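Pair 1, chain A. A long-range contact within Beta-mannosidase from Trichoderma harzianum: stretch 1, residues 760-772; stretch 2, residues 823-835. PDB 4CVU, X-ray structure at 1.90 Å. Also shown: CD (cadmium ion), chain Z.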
# COMPACT_ATOMS: atom_id res chain seq x y z
N ASP A 760 27.20 -29.02 -23.73
CA ASP A 760 26.81 -30.09 -22.81
C ASP A 760 26.24 -31.35 -23.49
O ASP A 760 25.73 -32.27 -22.82
CB ASP A 760 25.85 -29.56 -21.74
CG ASP A 760 24.45 -29.28 -22.27
OD1 ASP A 760 24.19 -29.42 -23.51
OD2 ASP A 760 23.62 -28.90 -21.42
N LEU A 761 26.31 -31.38 -24.81
CA LEU A 761 25.78 -32.49 -25.59
C LEU A 761 26.65 -33.73 -25.38
O LEU A 761 27.83 -33.61 -24.99
CB LEU A 761 25.71 -32.12 -27.07
CG LEU A 761 24.81 -30.94 -27.42
CD1 LEU A 761 25.08 -30.50 -28.86
CD2 LEU A 761 23.34 -31.24 -27.20
N TRP A 762 26.07 -34.90 -25.63
CA TRP A 762 26.76 -36.18 -25.38
C TRP A 762 27.50 -36.72 -26.61
O TRP A 762 27.86 -37.88 -26.67
CB TRP A 762 25.80 -37.24 -24.83
CG TRP A 762 25.08 -36.85 -23.52
CD1 TRP A 762 25.29 -35.73 -22.75
CD2 TRP A 762 24.07 -37.60 -22.86
NE1 TRP A 762 24.48 -35.75 -21.67
CE2 TRP A 762 23.69 -36.87 -21.71
CE3 TRP A 762 23.42 -38.82 -23.12
CZ2 TRP A 762 22.69 -37.32 -20.83
CZ3 TRP A 762 22.43 -39.26 -22.25
CH2 TRP A 762 22.08 -38.51 -21.12
N GLU A 763 27.72 -35.86 -27.59
CA GLU A 763 28.49 -36.18 -28.79
C GLU A 763 29.21 -34.91 -29.27
O GLU A 763 28.74 -33.80 -28.99
CB GLU A 763 27.57 -36.70 -29.90
CG GLU A 763 26.61 -35.64 -30.43
CD GLU A 763 25.51 -36.20 -31.29
OE1 GLU A 763 25.05 -37.35 -31.04
OE2 GLU A 763 25.09 -35.48 -32.23
N PRO A 764 30.35 -35.06 -29.95
CA PRO A 764 30.98 -33.90 -30.56
C PRO A 764 30.04 -33.11 -31.47
O PRO A 764 29.11 -33.67 -32.04
CB PRO A 764 32.16 -34.50 -31.36
CG PRO A 764 32.03 -35.98 -31.26
CD PRO A 764 31.19 -36.26 -30.06
N VAL A 765 30.25 -31.79 -31.54
CA VAL A 765 29.58 -30.94 -32.53
C VAL A 765 30.58 -29.97 -33.14
O VAL A 765 31.60 -29.64 -32.54
CB VAL A 765 28.42 -30.12 -31.93
CG1 VAL A 765 27.36 -31.05 -31.41
CG2 VAL A 765 28.88 -29.19 -30.81
N ALA A 766 30.26 -29.53 -34.35
CA ALA A 766 31.02 -28.52 -35.06
C ALA A 766 30.11 -27.32 -35.33
O ALA A 766 28.89 -27.45 -35.35
CB ALA A 766 31.54 -29.09 -36.38
N GLY A 767 30.72 -26.17 -35.55
CA GLY A 767 29.97 -24.97 -35.88
C GLY A 767 30.87 -23.79 -36.11
O GLY A 767 32.06 -23.94 -36.36
N GLU A 768 30.30 -22.59 -35.99
CA GLU A 768 31.06 -21.37 -36.23
C GLU A 768 30.57 -20.28 -35.32
O GLU A 768 29.41 -20.26 -34.92
CB GLU A 768 30.90 -20.86 -37.68
CG GLU A 768 30.78 -21.96 -38.70
N VAL A 769 31.47 -19.33 -35.06
CA VAL A 769 31.14 -18.15 -34.30
C VAL A 769 31.54 -16.92 -35.10
O VAL A 769 32.69 -16.79 -35.50
CB VAL A 769 31.85 -18.15 -32.93
CG1 VAL A 769 31.56 -16.88 -32.17
CG2 VAL A 769 31.40 -19.36 -32.14
N SER A 770 30.59 -16.02 -35.31
CA SER A 770 30.89 -14.74 -35.95
C SER A 770 31.28 -13.74 -34.87
O SER A 770 30.69 -13.71 -33.81
CB SER A 770 29.72 -14.24 -36.79
OG SER A 770 28.54 -14.12 -36.03
N LEU A 771 32.32 -12.95 -35.16
CA LEU A 771 32.92 -12.02 -34.22
C LEU A 771 33.00 -10.64 -34.87
O LEU A 771 33.91 -10.39 -35.68
CB LEU A 771 34.31 -12.50 -33.84
CG LEU A 771 34.35 -13.91 -33.23
CD1 LEU A 771 35.77 -14.44 -33.15
CD2 LEU A 771 33.68 -13.93 -31.87
N THR A 772 32.05 -9.77 -34.53
CA THR A 772 31.88 -8.49 -35.18
C THR A 772 32.15 -7.31 -34.24
O THR A 772 31.35 -7.05 -33.35
CB THR A 772 30.45 -8.33 -35.73
OG1 THR A 772 30.13 -9.46 -36.54
CG2 THR A 772 30.30 -7.03 -36.56
N VAL A 823 30.32 -8.22 -30.82
CA VAL A 823 29.08 -8.98 -30.85
C VAL A 823 29.42 -10.39 -31.33
O VAL A 823 30.02 -10.56 -32.38
CB VAL A 823 28.03 -8.33 -31.77
CG1 VAL A 823 26.75 -9.14 -31.78
CG2 VAL A 823 27.78 -6.90 -31.32
N ILE A 824 29.04 -11.37 -30.51
CA ILE A 824 29.38 -12.78 -30.69
C ILE A 824 28.13 -13.60 -31.01
O ILE A 824 27.19 -13.60 -30.24
CB ILE A 824 29.99 -13.31 -29.39
CG1 ILE A 824 31.28 -12.54 -29.06
CG2 ILE A 824 30.27 -14.80 -29.50
CD1 ILE A 824 31.72 -12.68 -27.63
N GLU A 825 28.12 -14.30 -32.14
CA GLU A 825 27.04 -15.22 -32.48
C GLU A 825 27.59 -16.57 -32.90
O GLU A 825 28.38 -16.68 -33.86
CB GLU A 825 26.13 -14.71 -33.59
CG GLU A 825 25.82 -13.23 -33.49
CD GLU A 825 24.55 -12.80 -34.25
OE1 GLU A 825 23.94 -13.63 -35.00
OE2 GLU A 825 24.17 -11.63 -34.07
N LEU A 826 27.13 -17.59 -32.18
CA LEU A 826 27.48 -18.97 -32.41
C LEU A 826 26.34 -19.69 -33.11
O LEU A 826 25.17 -19.48 -32.78
CB LEU A 826 27.78 -19.64 -31.08
CG LEU A 826 28.05 -21.15 -31.11
CD1 LEU A 826 29.00 -21.52 -29.97
CD2 LEU A 826 26.77 -21.97 -31.02
N THR A 827 26.70 -20.53 -34.08
CA THR A 827 25.78 -21.50 -34.69
C THR A 827 26.45 -22.85 -34.71
O THR A 827 27.66 -22.94 -34.95
CB THR A 827 25.39 -21.13 -36.13
OG1 THR A 827 24.84 -19.82 -36.15
CG2 THR A 827 24.35 -22.09 -36.67
N ALA A 828 25.68 -23.90 -34.45
CA ALA A 828 26.19 -25.26 -34.41
C ALA A 828 25.10 -26.23 -34.76
O ALA A 828 23.92 -25.91 -34.73
CB ALA A 828 26.78 -25.59 -33.04
N HIS A 829 25.51 -27.44 -35.10
CA HIS A 829 24.58 -28.48 -35.52
C HIS A 829 24.87 -29.76 -34.80
O HIS A 829 26.02 -30.15 -34.66
CB HIS A 829 24.68 -28.67 -37.04
CG HIS A 829 24.28 -27.46 -37.80
ND1 HIS A 829 22.96 -27.18 -38.10
CD2 HIS A 829 25.00 -26.43 -38.29
CE1 HIS A 829 22.89 -26.04 -38.76
NE2 HIS A 829 24.12 -25.56 -38.89
N GLY A 830 23.83 -30.42 -34.32
CA GLY A 830 24.00 -31.62 -33.55
C GLY A 830 22.69 -32.18 -33.06
O GLY A 830 21.62 -31.70 -33.45
N LYS A 831 22.78 -33.21 -32.22
CA LYS A 831 21.62 -33.94 -31.74
C LYS A 831 21.60 -33.87 -30.23
O LYS A 831 22.65 -33.96 -29.60
CB LYS A 831 21.71 -35.41 -32.14
CG LYS A 831 21.74 -35.69 -33.64
CD LYS A 831 21.68 -37.20 -33.90
CE LYS A 831 22.08 -37.56 -35.33
NZ LYS A 831 20.91 -37.73 -36.24
N LEU A 832 20.42 -33.73 -29.66
CA LEU A 832 20.21 -33.90 -28.22
C LEU A 832 20.32 -35.38 -27.90
O LEU A 832 20.06 -36.20 -28.75
CB LEU A 832 18.83 -33.39 -27.79
CG LEU A 832 18.58 -31.89 -27.92
CD1 LEU A 832 17.20 -31.57 -27.40
CD2 LEU A 832 19.66 -31.06 -27.21
N PRO A 833 20.68 -35.72 -26.64
CA PRO A 833 20.71 -37.13 -26.26
C PRO A 833 19.42 -37.86 -26.56
O PRO A 833 18.34 -37.31 -26.34
CB PRO A 833 20.96 -37.08 -24.74
CG PRO A 833 21.62 -35.78 -24.50
CD PRO A 833 21.01 -34.84 -25.51
N ASN A 834 19.55 -39.09 -27.08
CA ASN A 834 18.41 -40.00 -27.32
C ASN A 834 17.34 -39.45 -28.26
O ASN A 834 16.18 -39.84 -28.18
CB ASN A 834 17.79 -40.44 -25.98
CG ASN A 834 18.80 -41.12 -25.07
OD1 ASN A 834 19.21 -42.24 -25.32
ND2 ASN A 834 19.22 -40.43 -24.01
N ALA A 835 17.75 -38.56 -29.15
CA ALA A 835 16.85 -37.99 -30.14
C ALA A 835 16.44 -39.11 -31.09
O ALA A 835 17.29 -39.89 -31.53
CB ALA A 835 17.55 -36.89 -30.91
CD CD Z . 23.44 -10.28 -36.15
O HOH W 1 23.67 -35.32 -27.11
O HOH W 2 28.28 -31.04 -35.82
O HOH W 3 28.67 -11.34 -34.87

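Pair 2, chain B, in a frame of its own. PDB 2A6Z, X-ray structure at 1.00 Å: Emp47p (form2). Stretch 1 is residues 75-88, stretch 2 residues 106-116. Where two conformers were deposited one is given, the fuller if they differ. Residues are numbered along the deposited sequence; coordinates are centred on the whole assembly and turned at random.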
# COMPACT_ATOMS: atom_id res chain seq x y z
N SER B 75 9.43 -12.93 -12.74
CA SER B 75 9.54 -11.78 -13.66
C SER B 75 8.64 -12.08 -14.86
O SER B 75 8.76 -13.12 -15.48
CB SER B 75 10.97 -11.72 -14.21
OG SER B 75 11.10 -10.70 -15.18
N GLY B 76 7.76 -11.14 -15.15
CA GLY B 76 6.85 -11.26 -16.29
C GLY B 76 5.54 -10.53 -15.95
O GLY B 76 5.15 -10.26 -14.85
N GLN B 77 4.86 -10.07 -16.97
CA GLN B 77 3.56 -9.42 -16.76
C GLN B 77 2.55 -10.35 -16.17
O GLN B 77 2.40 -11.50 -16.57
CB GLN B 77 3.09 -8.86 -18.11
CG GLN B 77 1.80 -8.01 -17.80
CD GLN B 77 1.54 -7.37 -19.21
OE1 GLN B 77 0.60 -6.69 -19.46
NE2 GLN B 77 2.55 -7.63 -20.07
N THR B 78 1.80 -9.94 -15.18
CA THR B 78 0.76 -10.78 -14.57
C THR B 78 -0.36 -9.84 -14.27
O THR B 78 -0.21 -8.61 -14.36
CB THR B 78 1.21 -11.41 -13.23
OG1 THR B 78 1.11 -10.47 -12.22
CG2 THR B 78 2.51 -12.13 -13.41
N ASP B 79 -1.53 -10.37 -13.87
CA ASP B 79 -2.63 -9.58 -13.39
C ASP B 79 -2.64 -9.44 -11.86
O ASP B 79 -3.61 -8.97 -11.29
CB ASP B 79 -3.96 -10.08 -13.97
CG ASP B 79 -4.31 -11.49 -13.50
OD1 ASP B 79 -3.82 -11.98 -12.52
OD2 ASP B 79 -5.13 -12.15 -14.22
N GLY B 80 -1.52 -9.82 -11.24
CA GLY B 80 -1.34 -9.60 -9.81
C GLY B 80 -1.02 -8.11 -9.53
O GLY B 80 -0.96 -7.27 -10.41
N GLY B 81 -0.77 -7.85 -8.24
CA GLY B 81 -0.33 -6.51 -7.84
C GLY B 81 -0.42 -6.36 -6.35
O GLY B 81 -0.97 -7.23 -5.65
N ILE B 82 0.14 -5.26 -5.90
CA ILE B 82 0.17 -4.92 -4.45
C ILE B 82 -0.41 -3.52 -4.31
O ILE B 82 -0.05 -2.62 -5.08
CB ILE B 82 1.58 -5.08 -3.83
CG1 ILE B 82 1.57 -4.75 -2.33
CG2 ILE B 82 2.66 -4.26 -4.56
CD1 ILE B 82 2.83 -5.13 -1.59
N SER B 83 -1.32 -3.39 -3.36
CA SER B 83 -2.02 -2.11 -3.12
C SER B 83 -1.81 -1.66 -1.69
O SER B 83 -1.92 -2.43 -0.72
CB SER B 83 -3.50 -2.32 -3.32
OG SER B 83 -3.85 -2.37 -4.70
N PHE B 84 -1.54 -0.36 -1.56
CA PHE B 84 -1.35 0.32 -0.28
C PHE B 84 -2.52 1.28 -0.10
O PHE B 84 -2.83 2.04 -1.01
CB PHE B 84 -0.02 1.08 -0.24
CG PHE B 84 1.17 0.21 -0.55
CD1 PHE B 84 1.88 -0.41 0.45
CD2 PHE B 84 1.60 0.02 -1.88
CE1 PHE B 84 2.97 -1.21 0.18
CE2 PHE B 84 2.65 -0.82 -2.17
CZ PHE B 84 3.35 -1.42 -1.12
N TRP B 85 -3.17 1.21 1.06
CA TRP B 85 -4.46 1.84 1.24
C TRP B 85 -4.45 2.92 2.33
O TRP B 85 -3.77 2.75 3.36
CB TRP B 85 -5.50 0.80 1.66
CG TRP B 85 -5.64 -0.34 0.68
CD1 TRP B 85 -4.96 -1.53 0.72
CD2 TRP B 85 -6.52 -0.39 -0.45
NE1 TRP B 85 -5.36 -2.34 -0.34
CE2 TRP B 85 -6.32 -1.67 -1.05
CE3 TRP B 85 -7.46 0.49 -1.01
CZ2 TRP B 85 -7.03 -2.08 -2.20
CZ3 TRP B 85 -8.16 0.06 -2.13
CH2 TRP B 85 -7.94 -1.20 -2.72
N PHE B 86 -5.23 3.94 2.12
CA PHE B 86 -5.52 4.97 3.11
C PHE B 86 -7.00 5.35 2.89
O PHE B 86 -7.30 6.15 2.03
CB PHE B 86 -4.56 6.15 2.92
CG PHE B 86 -4.82 7.30 3.89
CD1 PHE B 86 -4.42 7.15 5.23
CD2 PHE B 86 -5.44 8.49 3.50
CE1 PHE B 86 -4.63 8.17 6.16
CE2 PHE B 86 -5.63 9.50 4.40
CZ PHE B 86 -5.21 9.34 5.74
N VAL B 87 -7.89 4.68 3.64
CA VAL B 87 -9.31 4.71 3.27
C VAL B 87 -10.22 4.87 4.52
O VAL B 87 -9.93 4.29 5.57
CB VAL B 87 -9.75 3.45 2.48
CG1 VAL B 87 -8.92 3.31 1.18
CG2 VAL B 87 -9.60 2.17 3.28
N GLN B 88 -11.29 5.61 4.36
CA GLN B 88 -12.18 5.83 5.52
C GLN B 88 -13.09 4.64 5.71
O GLN B 88 -13.79 4.23 4.80
CB GLN B 88 -13.06 7.05 5.26
CG GLN B 88 -12.43 8.37 5.14
CD GLN B 88 -13.50 9.40 4.73
OE1 GLN B 88 -14.49 9.59 5.45
NE2 GLN B 88 -13.26 10.02 3.57
N ASP B 106 -13.31 4.54 0.07
CA ASP B 106 -13.42 5.99 0.18
C ASP B 106 -12.09 6.54 0.62
O ASP B 106 -11.78 6.50 1.83
CB ASP B 106 -14.51 6.30 1.24
CG ASP B 106 -14.73 7.78 1.42
OD1 ASP B 106 -14.13 8.57 0.65
OD2 ASP B 106 -15.48 8.12 2.36
N GLY B 107 -11.24 6.96 -0.29
CA GLY B 107 -9.93 7.40 0.03
C GLY B 107 -8.97 7.13 -1.14
O GLY B 107 -9.31 7.34 -2.31
N LEU B 108 -7.76 6.69 -0.79
CA LEU B 108 -6.64 6.53 -1.68
C LEU B 108 -6.18 5.08 -1.77
O LEU B 108 -5.98 4.39 -0.74
CB LEU B 108 -5.46 7.37 -1.14
CG LEU B 108 -4.12 7.26 -1.89
CD1 LEU B 108 -4.25 7.88 -3.29
CD2 LEU B 108 -3.03 7.93 -1.06
N GLN B 109 -5.97 4.62 -3.01
CA GLN B 109 -5.29 3.38 -3.29
C GLN B 109 -4.00 3.70 -4.06
O GLN B 109 -4.03 4.43 -5.05
CB GLN B 109 -6.19 2.49 -4.18
CG GLN B 109 -5.55 1.17 -4.58
CD GLN B 109 -6.16 0.54 -5.83
OE1 GLN B 109 -6.88 1.15 -6.58
NE2 GLN B 109 -5.87 -0.73 -6.03
N LEU B 110 -2.89 3.13 -3.61
CA LEU B 110 -1.63 3.18 -4.39
C LEU B 110 -1.39 1.76 -4.90
O LEU B 110 -1.23 0.84 -4.09
CB LEU B 110 -0.45 3.63 -3.54
CG LEU B 110 -0.59 5.01 -2.94
CD1 LEU B 110 0.60 5.35 -2.05
CD2 LEU B 110 -0.72 6.09 -4.01
N LEU B 111 -1.36 1.62 -6.22
CA LEU B 111 -1.24 0.30 -6.84
C LEU B 111 0.13 0.16 -7.50
O LEU B 111 0.49 1.01 -8.34
CB LEU B 111 -2.32 0.12 -7.92
CG LEU B 111 -2.21 -1.17 -8.74
CD1 LEU B 111 -2.40 -2.41 -7.88
CD2 LEU B 111 -3.27 -1.13 -9.85
N VAL B 112 0.87 -0.88 -7.15
CA VAL B 112 2.07 -1.26 -7.85
C VAL B 112 1.75 -2.53 -8.63
O VAL B 112 1.36 -3.56 -8.08
CB VAL B 112 3.26 -1.46 -6.89
CG1 VAL B 112 4.45 -2.01 -7.64
CG2 VAL B 112 3.59 -0.15 -6.18
N ASP B 113 1.89 -2.44 -9.96
CA ASP B 113 1.57 -3.59 -10.83
C ASP B 113 2.22 -3.36 -12.16
O ASP B 113 2.87 -2.33 -12.43
CB ASP B 113 0.07 -3.88 -10.93
CG ASP B 113 -0.60 -3.16 -12.09
OD1 ASP B 113 -0.42 -1.93 -12.22
OD2 ASP B 113 -1.26 -3.87 -12.91
N ASN B 114 2.05 -4.35 -13.08
CA ASN B 114 2.71 -4.24 -14.37
C ASN B 114 1.76 -4.60 -15.52
O ASN B 114 2.25 -4.81 -16.64
CB ASN B 114 3.99 -5.05 -14.42
CG ASN B 114 3.80 -6.55 -14.46
OD1 ASN B 114 2.68 -7.03 -14.60
ND2 ASN B 114 4.91 -7.26 -14.30
N ASN B 115 0.47 -4.72 -15.26
CA ASN B 115 -0.48 -5.17 -16.29
C ASN B 115 -1.07 -4.05 -17.13
O ASN B 115 -1.88 -4.37 -18.02
CB ASN B 115 -1.61 -5.98 -15.61
CG ASN B 115 -2.20 -7.03 -16.57
OD1 ASN B 115 -1.51 -7.61 -17.41
ND2 ASN B 115 -3.47 -7.26 -16.38
N GLY B 116 -0.71 -2.80 -16.86
CA GLY B 116 -1.24 -1.69 -17.61
C GLY B 116 -0.35 -1.34 -18.81
O GLY B 116 0.67 -1.96 -19.07
O HOH W 4 1.04 -6.97 -12.27
O HOH W 5 -2.73 -6.04 -12.23
O HOH W 6 -13.17 2.92 2.45
O HOH W 7 -11.27 10.15 1.83

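Both pairs are two neighbouring antiparallel strands whose axes approach to 4.6 Å, with N-to-C directions 166° apart in pair 1 and 161° in pair 2; 14 central residues superpose with an RMSD of 0.8 Å. In the matched register, Glu A768–Thr A827 coincides with Phe B84–Leu B110, and Ser A770–Glu A825 with Phe B86–Leu B108. All four are hydrogen-bonded pairs, so the same ladder recurs: Glu A768 N to Thr A827 O and Thr A827 N to Glu A768 O are both 2.9 Å, while Phe B84 N to Leu B110 O and Leu B110 N to Phe B84 O are both 2.8 Å. One step along, the ladders differ. His A829 N reaches Ala A766 O only weakly, at 3.4 Å, and water 2 joins Ala A766 N (2.9 Å) to His A829 O (2.7 Å); at the matching Ile B82 and Val B112 the bonds are direct, Ile B82 N to Val B112 O at 3.0 Å and Val B112 N to Ile B82 O at 2.9 Å.

On the face carrying Glu A768, Ser A770, Glu A825 and Thr A827, pair 1 is largely polar, and Glu A825 OE2 binds the cadmium ion at 2.6 Å. The matching positions in pair 2, Phe B84, Phe B86, Leu B108 and Leu B110, are buried and apolar; Phe B84 CE2 lies 4.2 Å from Val B112 CG2, at the ring edge.

The other face reverses part of this pattern. Val A769 sits against Leu A826, CG2 to CB 3.8 Å; the equivalent Trp B85 offers a ring face to Gln B109, whose CG lies 4.0 Å from the six-membered ring centroid. The Gln B109 amide reaches across to Ser B83, two residues before Trp B85 on the same face, NE2 donating to OG at 2.9 Å. Ser B83 corresponds to Gly A767, where the strands close to 4.1 Å between Gly A767 CA and Ala A828 CA; an ideal CB on this glycine would clash with Thr A827 O at 2.2 Å. Glycine recurs at Gly B107, matched to Ile A824, and there an ideal CB would fall 2.3 Å from Phe B86 O.

Beyond the ladder, Lys A831 matches Asn B114. In pair 1 the Lys A831 backbone N gives a weak hydrogen bond to Glu A763 OE2 (3.2 Å), and Pro A833 CG packs 3.6 Å from the Trp A762 five-membered ring centroid, over its face. In pair 2 the Asn B114 side chain itself bridges to the first stretch: ND2 donates to Gly B76 O, and OD1 accepts from Thr B78 N, both at 3.1 Å.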